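Local coordinates for putative secreted cellulose binding protein (Streptomyces coelicolor, PDB 4OY7) that cleaves glycosidic bonds of cellulose oxidatively with a copper ion, as a lytic polysaccharide monooxygenase of family AA10, at residues F114-T119 / I172-V177; T141-Q146 / Y156-A161. All coordinates share one frame; numbering follows the deposited sequence.

Interaction 1: residues F114-T119 / I172-V177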
# COMPACT_ATOMS: atom_id res chain seq x y z
N PHE A 114 -2.43 -0.97 12.45
CA PHE A 114 -2.44 -1.28 11.05
C PHE A 114 -3.58 -2.25 10.76
O PHE A 114 -3.59 -3.39 11.24
CB PHE A 114 -1.10 -1.89 10.66
CG PHE A 114 0.04 -0.94 10.79
CD1 PHE A 114 0.75 -0.84 11.98
CD2 PHE A 114 0.41 -0.14 9.73
CE1 PHE A 114 1.82 0.04 12.12
CE2 PHE A 114 1.46 0.76 9.86
CZ PHE A 114 2.18 0.85 11.04
N ARG A 115 -4.54 -1.77 9.98
CA ARG A 115 -5.71 -2.59 9.59
C ARG A 115 -5.38 -3.16 8.25
O ARG A 115 -5.25 -2.39 7.28
CB ARG A 115 -6.96 -1.73 9.51
CG ARG A 115 -7.39 -1.17 10.85
CD ARG A 115 -8.50 -0.18 10.74
NE ARG A 115 -8.82 0.46 12.02
CZ ARG A 115 -9.72 1.42 12.14
NH1 ARG A 115 -10.43 1.85 11.08
NH2 ARG A 115 -9.94 1.94 13.36
N VAL A 116 -5.31 -4.48 8.19
CA VAL A 116 -4.85 -5.19 7.00
C VAL A 116 -6.01 -5.96 6.35
O VAL A 116 -6.66 -6.78 7.00
CB VAL A 116 -3.70 -6.16 7.36
CG1 VAL A 116 -3.23 -6.92 6.11
CG2 VAL A 116 -2.53 -5.43 8.06
N TYR A 117 -6.22 -5.69 5.07
CA TYR A 117 -7.34 -6.26 4.28
C TYR A 117 -6.88 -6.98 3.02
O TYR A 117 -5.91 -6.59 2.38
CB TYR A 117 -8.33 -5.18 3.85
CG TYR A 117 -8.87 -4.25 4.92
CD1 TYR A 117 -8.10 -3.23 5.44
CD2 TYR A 117 -10.18 -4.35 5.33
CE1 TYR A 117 -8.62 -2.35 6.39
CE2 TYR A 117 -10.72 -3.49 6.27
CZ TYR A 117 -9.94 -2.46 6.79
OH TYR A 117 -10.51 -1.63 7.75
N LEU A 118 -7.64 -8.00 2.61
CA LEU A 118 -7.31 -8.73 1.37
C LEU A 118 -8.54 -8.78 0.48
O LEU A 118 -9.64 -9.00 0.95
CB LEU A 118 -6.88 -10.14 1.70
CG LEU A 118 -6.48 -11.08 0.57
CD1 LEU A 118 -5.22 -10.60 -0.16
CD2 LEU A 118 -6.29 -12.47 1.14
N THR A 119 -8.34 -8.54 -0.80
CA THR A 119 -9.40 -8.64 -1.78
C THR A 119 -9.95 -10.05 -1.79
O THR A 119 -9.24 -11.03 -1.67
CB THR A 119 -8.96 -8.19 -3.19
OG1 THR A 119 -7.81 -8.94 -3.61
CG2 THR A 119 -8.68 -6.70 -3.19
N ILE A 172 -3.51 -6.34 -1.25
CA ILE A 172 -3.56 -6.13 0.19
C ILE A 172 -3.62 -4.63 0.44
O ILE A 172 -2.71 -3.90 0.06
CB ILE A 172 -2.34 -6.75 0.91
CG1 ILE A 172 -2.41 -8.29 0.83
CG2 ILE A 172 -2.27 -6.34 2.37
CD1 ILE A 172 -1.10 -8.98 1.15
N PHE A 173 -4.69 -4.21 1.09
CA PHE A 173 -4.90 -2.80 1.45
C PHE A 173 -4.69 -2.65 2.94
O PHE A 173 -5.18 -3.48 3.74
CB PHE A 173 -6.33 -2.36 1.14
CG PHE A 173 -6.72 -1.08 1.80
CD1 PHE A 173 -6.15 0.14 1.40
CD2 PHE A 173 -7.64 -1.08 2.84
CE1 PHE A 173 -6.52 1.31 2.03
CE2 PHE A 173 -7.98 0.11 3.47
CZ PHE A 173 -7.39 1.29 3.09
N MET A 174 -3.92 -1.63 3.33
CA MET A 174 -3.71 -1.34 4.74
C MET A 174 -4.06 0.09 5.05
O MET A 174 -3.78 1.01 4.24
CB MET A 174 -2.27 -1.60 5.17
CG MET A 174 -1.70 -2.90 4.68
SD MET A 174 -0.10 -3.23 5.44
CE MET A 174 0.46 -4.53 4.36
N GLN A 175 -4.71 0.26 6.19
CA GLN A 175 -5.01 1.59 6.72
C GLN A 175 -4.29 1.70 8.05
O GLN A 175 -4.48 0.89 8.97
CB GLN A 175 -6.51 1.83 6.87
CG GLN A 175 -6.86 3.28 7.09
CD GLN A 175 -8.36 3.53 7.08
OE1 GLN A 175 -9.13 2.73 6.52
NE2 GLN A 175 -8.79 4.66 7.66
N TRP A 176 -3.40 2.68 8.13
CA TRP A 176 -2.64 2.95 9.31
C TRP A 176 -3.39 4.03 10.07
O TRP A 176 -3.46 5.18 9.62
CB TRP A 176 -1.24 3.46 8.95
CG TRP A 176 -0.31 3.65 10.10
CD1 TRP A 176 -0.47 3.22 11.40
CD2 TRP A 176 0.97 4.31 10.06
NE1 TRP A 176 0.62 3.58 12.15
CE2 TRP A 176 1.51 4.25 11.35
CE3 TRP A 176 1.70 4.94 9.03
CZ2 TRP A 176 2.75 4.80 11.65
CZ3 TRP A 176 2.90 5.48 9.33
CH2 TRP A 176 3.44 5.39 10.63
N VAL A 177 -3.96 3.64 11.20
CA VAL A 177 -4.83 4.50 11.98
C VAL A 177 -4.10 4.96 13.22
O VAL A 177 -3.86 4.20 14.17
CB VAL A 177 -6.13 3.74 12.33
CG1 VAL A 177 -7.08 4.64 13.13
CG2 VAL A 177 -6.74 3.22 11.04
O HOH W 1 -10.60 1.15 8.06

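Interaction 2: residues T141-Q146 / Y156-A161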
# COMPACT_ATOMS: atom_id res chain seq x y z
N THR A 141 -1.59 -3.86 16.39
CA THR A 141 -1.52 -2.69 17.25
C THR A 141 -0.09 -2.43 17.68
O THR A 141 0.54 -3.28 18.33
CB THR A 141 -2.46 -2.88 18.46
OG1 THR A 141 -3.81 -3.11 17.99
CG2 THR A 141 -2.40 -1.64 19.36
N ASN A 142 0.44 -1.26 17.33
CA ASN A 142 1.78 -0.84 17.77
C ASN A 142 2.87 -1.91 17.62
O ASN A 142 3.53 -2.31 18.60
CB ASN A 142 1.70 -0.33 19.21
CG ASN A 142 1.03 1.01 19.30
OD1 ASN A 142 1.35 1.90 18.52
ND2 ASN A 142 0.12 1.15 20.25
N PRO A 143 3.07 -2.39 16.37
CA PRO A 143 4.14 -3.35 16.13
C PRO A 143 5.50 -2.71 16.34
O PRO A 143 5.61 -1.48 16.30
CB PRO A 143 3.94 -3.73 14.66
CG PRO A 143 3.34 -2.52 14.07
CD PRO A 143 2.42 -1.97 15.13
N PRO A 144 6.53 -3.54 16.55
CA PRO A 144 7.89 -3.03 16.73
C PRO A 144 8.53 -2.49 15.44
O PRO A 144 8.02 -2.71 14.32
CB PRO A 144 8.66 -4.26 17.21
CG PRO A 144 7.93 -5.41 16.62
CD PRO A 144 6.49 -5.01 16.58
N GLN A 145 9.67 -1.81 15.63
CA GLN A 145 10.38 -1.17 14.51
C GLN A 145 11.80 -1.70 14.39
O GLN A 145 12.44 -2.01 15.39
CB GLN A 145 10.42 0.35 14.70
CG GLN A 145 9.07 1.04 14.45
CD GLN A 145 9.09 2.49 14.91
OE1 GLN A 145 9.83 3.31 14.38
NE2 GLN A 145 8.28 2.81 15.92
N GLN A 146 12.28 -1.80 13.15
CA GLN A 146 13.69 -2.13 12.85
C GLN A 146 14.22 -0.97 12.01
O GLN A 146 13.66 -0.65 10.96
CB GLN A 146 13.73 -3.45 12.07
CG GLN A 146 15.06 -3.87 11.47
CD GLN A 146 15.91 -4.63 12.45
OE1 GLN A 146 15.56 -5.74 12.87
NE2 GLN A 146 17.00 -4.04 12.85
N TYR A 156 8.33 -0.72 10.48
CA TYR A 156 7.57 -1.60 11.36
C TYR A 156 7.59 -3.00 10.77
O TYR A 156 7.77 -3.18 9.57
CB TYR A 156 6.13 -1.11 11.47
CG TYR A 156 5.97 0.26 12.10
CD1 TYR A 156 5.85 0.42 13.48
CD2 TYR A 156 5.91 1.41 11.31
CE1 TYR A 156 5.68 1.67 14.04
CE2 TYR A 156 5.75 2.66 11.87
CZ TYR A 156 5.61 2.78 13.23
OH TYR A 156 5.47 4.04 13.76
N TYR A 157 7.45 -4.02 11.61
CA TYR A 157 7.51 -5.38 11.18
C TYR A 157 6.55 -6.21 12.04
O TYR A 157 6.42 -6.02 13.27
CB TYR A 157 8.95 -5.98 11.22
CG TYR A 157 9.59 -6.13 12.57
CD1 TYR A 157 9.41 -7.28 13.32
CD2 TYR A 157 10.42 -5.15 13.09
CE1 TYR A 157 10.02 -7.44 14.54
CE2 TYR A 157 11.04 -5.31 14.32
CZ TYR A 157 10.83 -6.46 15.04
OH TYR A 157 11.42 -6.62 16.28
N TRP A 158 5.90 -7.15 11.36
CA TRP A 158 5.02 -8.15 11.96
C TRP A 158 4.81 -9.32 11.02
O TRP A 158 5.20 -9.26 9.86
CB TRP A 158 3.67 -7.55 12.35
CG TRP A 158 2.78 -7.08 11.23
CD1 TRP A 158 1.83 -7.83 10.57
CD2 TRP A 158 2.70 -5.76 10.66
NE1 TRP A 158 1.17 -7.06 9.65
CE2 TRP A 158 1.67 -5.78 9.68
CE3 TRP A 158 3.38 -4.54 10.92
CZ2 TRP A 158 1.32 -4.66 8.95
CZ3 TRP A 158 3.02 -3.42 10.18
CH2 TRP A 158 1.99 -3.48 9.21
N ASP A 159 4.22 -10.40 11.52
CA ASP A 159 3.94 -11.57 10.69
C ASP A 159 2.48 -11.57 10.24
O ASP A 159 1.61 -11.16 11.01
CB ASP A 159 4.18 -12.86 11.48
CG ASP A 159 5.62 -13.07 11.88
OD1 ASP A 159 6.52 -12.80 11.05
OD2 ASP A 159 5.85 -13.57 13.01
N LEU A 160 2.23 -12.04 9.01
CA LEU A 160 0.88 -12.26 8.48
C LEU A 160 0.71 -13.69 7.96
O LEU A 160 1.43 -14.10 7.04
CB LEU A 160 0.60 -11.27 7.35
CG LEU A 160 -0.69 -11.46 6.52
CD1 LEU A 160 -1.93 -11.44 7.41
CD2 LEU A 160 -0.71 -10.44 5.38
N ALA A 161 -0.27 -14.43 8.51
CA ALA A 161 -0.60 -15.78 8.05
C ALA A 161 -1.57 -15.65 6.90
O ALA A 161 -2.71 -15.23 7.10
CB ALA A 161 -1.23 -16.59 9.19

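Interaction 1: residues F114-T119 / I172-V177
The ring of Phe114 and the five-membered ring of Trp176 form an offset stack, with centroids 3.9 Å apart and planes inclined by only 15°. CZ of Phe114 lies over one indole face, 3.3 Å from NE1 of Trp176. Different first torsions bring the rings together: CG is anti to the carbonyl carbon in Phe114 (chi1 -65°) but anti to the backbone N in Trp176 (chi1 -174°). The Arg115 guanidinium, carried on an extended chain, has CG2 of Val177 over one face, 3.6 Å from Arg115 NE, and a water in its plane at the edge. That water accepts from Arg115 NH1, donates to Gln175 OE1 at 2.7 Å and also bonds Tyr117 OH, so three side chains share it; Arg115 NH1 bonds further to Gly57 O, and Gln175 NE2 to Arg58 O and Asn184 OD1. Tyr117 receives Phe173 O at its ring edge, while its CD1 comes within 3.4 Å of Phe173 CD2 with the planes oblique.

Antiparallel pairing underlies these contacts. Arg115 N donates to Gln175 O almost straight (2.8 Å), whereas Phe173 N reaches Tyr117 O from above the carbonyl plane. On the face carrying Phe114, Val116 CG1 meets Ile172 CG2 at 3.9 Å.

Trp176 lies about 5 Å, by nearest side-chain atoms, from the copper held by His1 and His110, placing the stack next to the copper site of this β-sandwich. Strand 112-119 is flanked by strands 134-141 and 168-178, and strand 184-193 borders the latter, its Phe185 meeting Trp176.

Interaction 2: residues T141-Q146 / Y156-A161
A β-hairpin of strands 145-146 and 155-161 forms this contact at the margin of one sheet of the β-sandwich, and Tyr157 and Tyr156 have the largest areas buried by it. Their rings serve different partners. CG of Pro144 sits over one face of the Tyr157 ring in a CH-pi contact, 3.7 Å from the centroid and 23° off the normal, while Gln146 N lies at the ring edge. The first torsion of Tyr157 (chi1 66°) puts CG in the crowded position between backbone N and carbonyl carbon, which swings the ring over to Pro144.

Tyr156 and Gln145 are the antiparallel non-hydrogen-bonded pair, and their side chains run alongside each other. CG of Gln145 lies over one face of the Tyr156 ring, 3.8 Å from its centroid, and Pro143 O approaches the ring edge in plane. The polar ends have partners elsewhere: Gln145 OE1 takes a bond from Asn106 ND2, and Tyr156 OH is bonded to the backbone N of the copper ligand His110, a second-shell link to the metal site.

Pro143 fills the inner side, its CG 3.7 Å from Trp158 CE3. In the backbone, Pro144 O meets Tyr156 CA in a CA-H...O contact at 3.2 Å and accepts a hydrogen bond from Tyr157 N, 3.1 Å long, arriving nearly along the C=O axis.

From the N terminus, strand 112-119 comes first, followed by strand 134-141, which leads into the prolines of 141-146. The chain turns back through 156-161, closing a short loop at interaction 2, and then reaches 172-177, where interaction 1 closes the longer loop of 52 intervening residues. Interaction 2 therefore lies wholly within the span of interaction 1. The two belong to different sheets, with centres 13 Å apart, yet meet between the layers: Phe114 CE1 is 3.6 Å from Pro143 CG, and Trp176 CZ2 is 3.5 Å from Tyr156 OH. These side-chain contacts tie both sheets together close to the copper ligand His110.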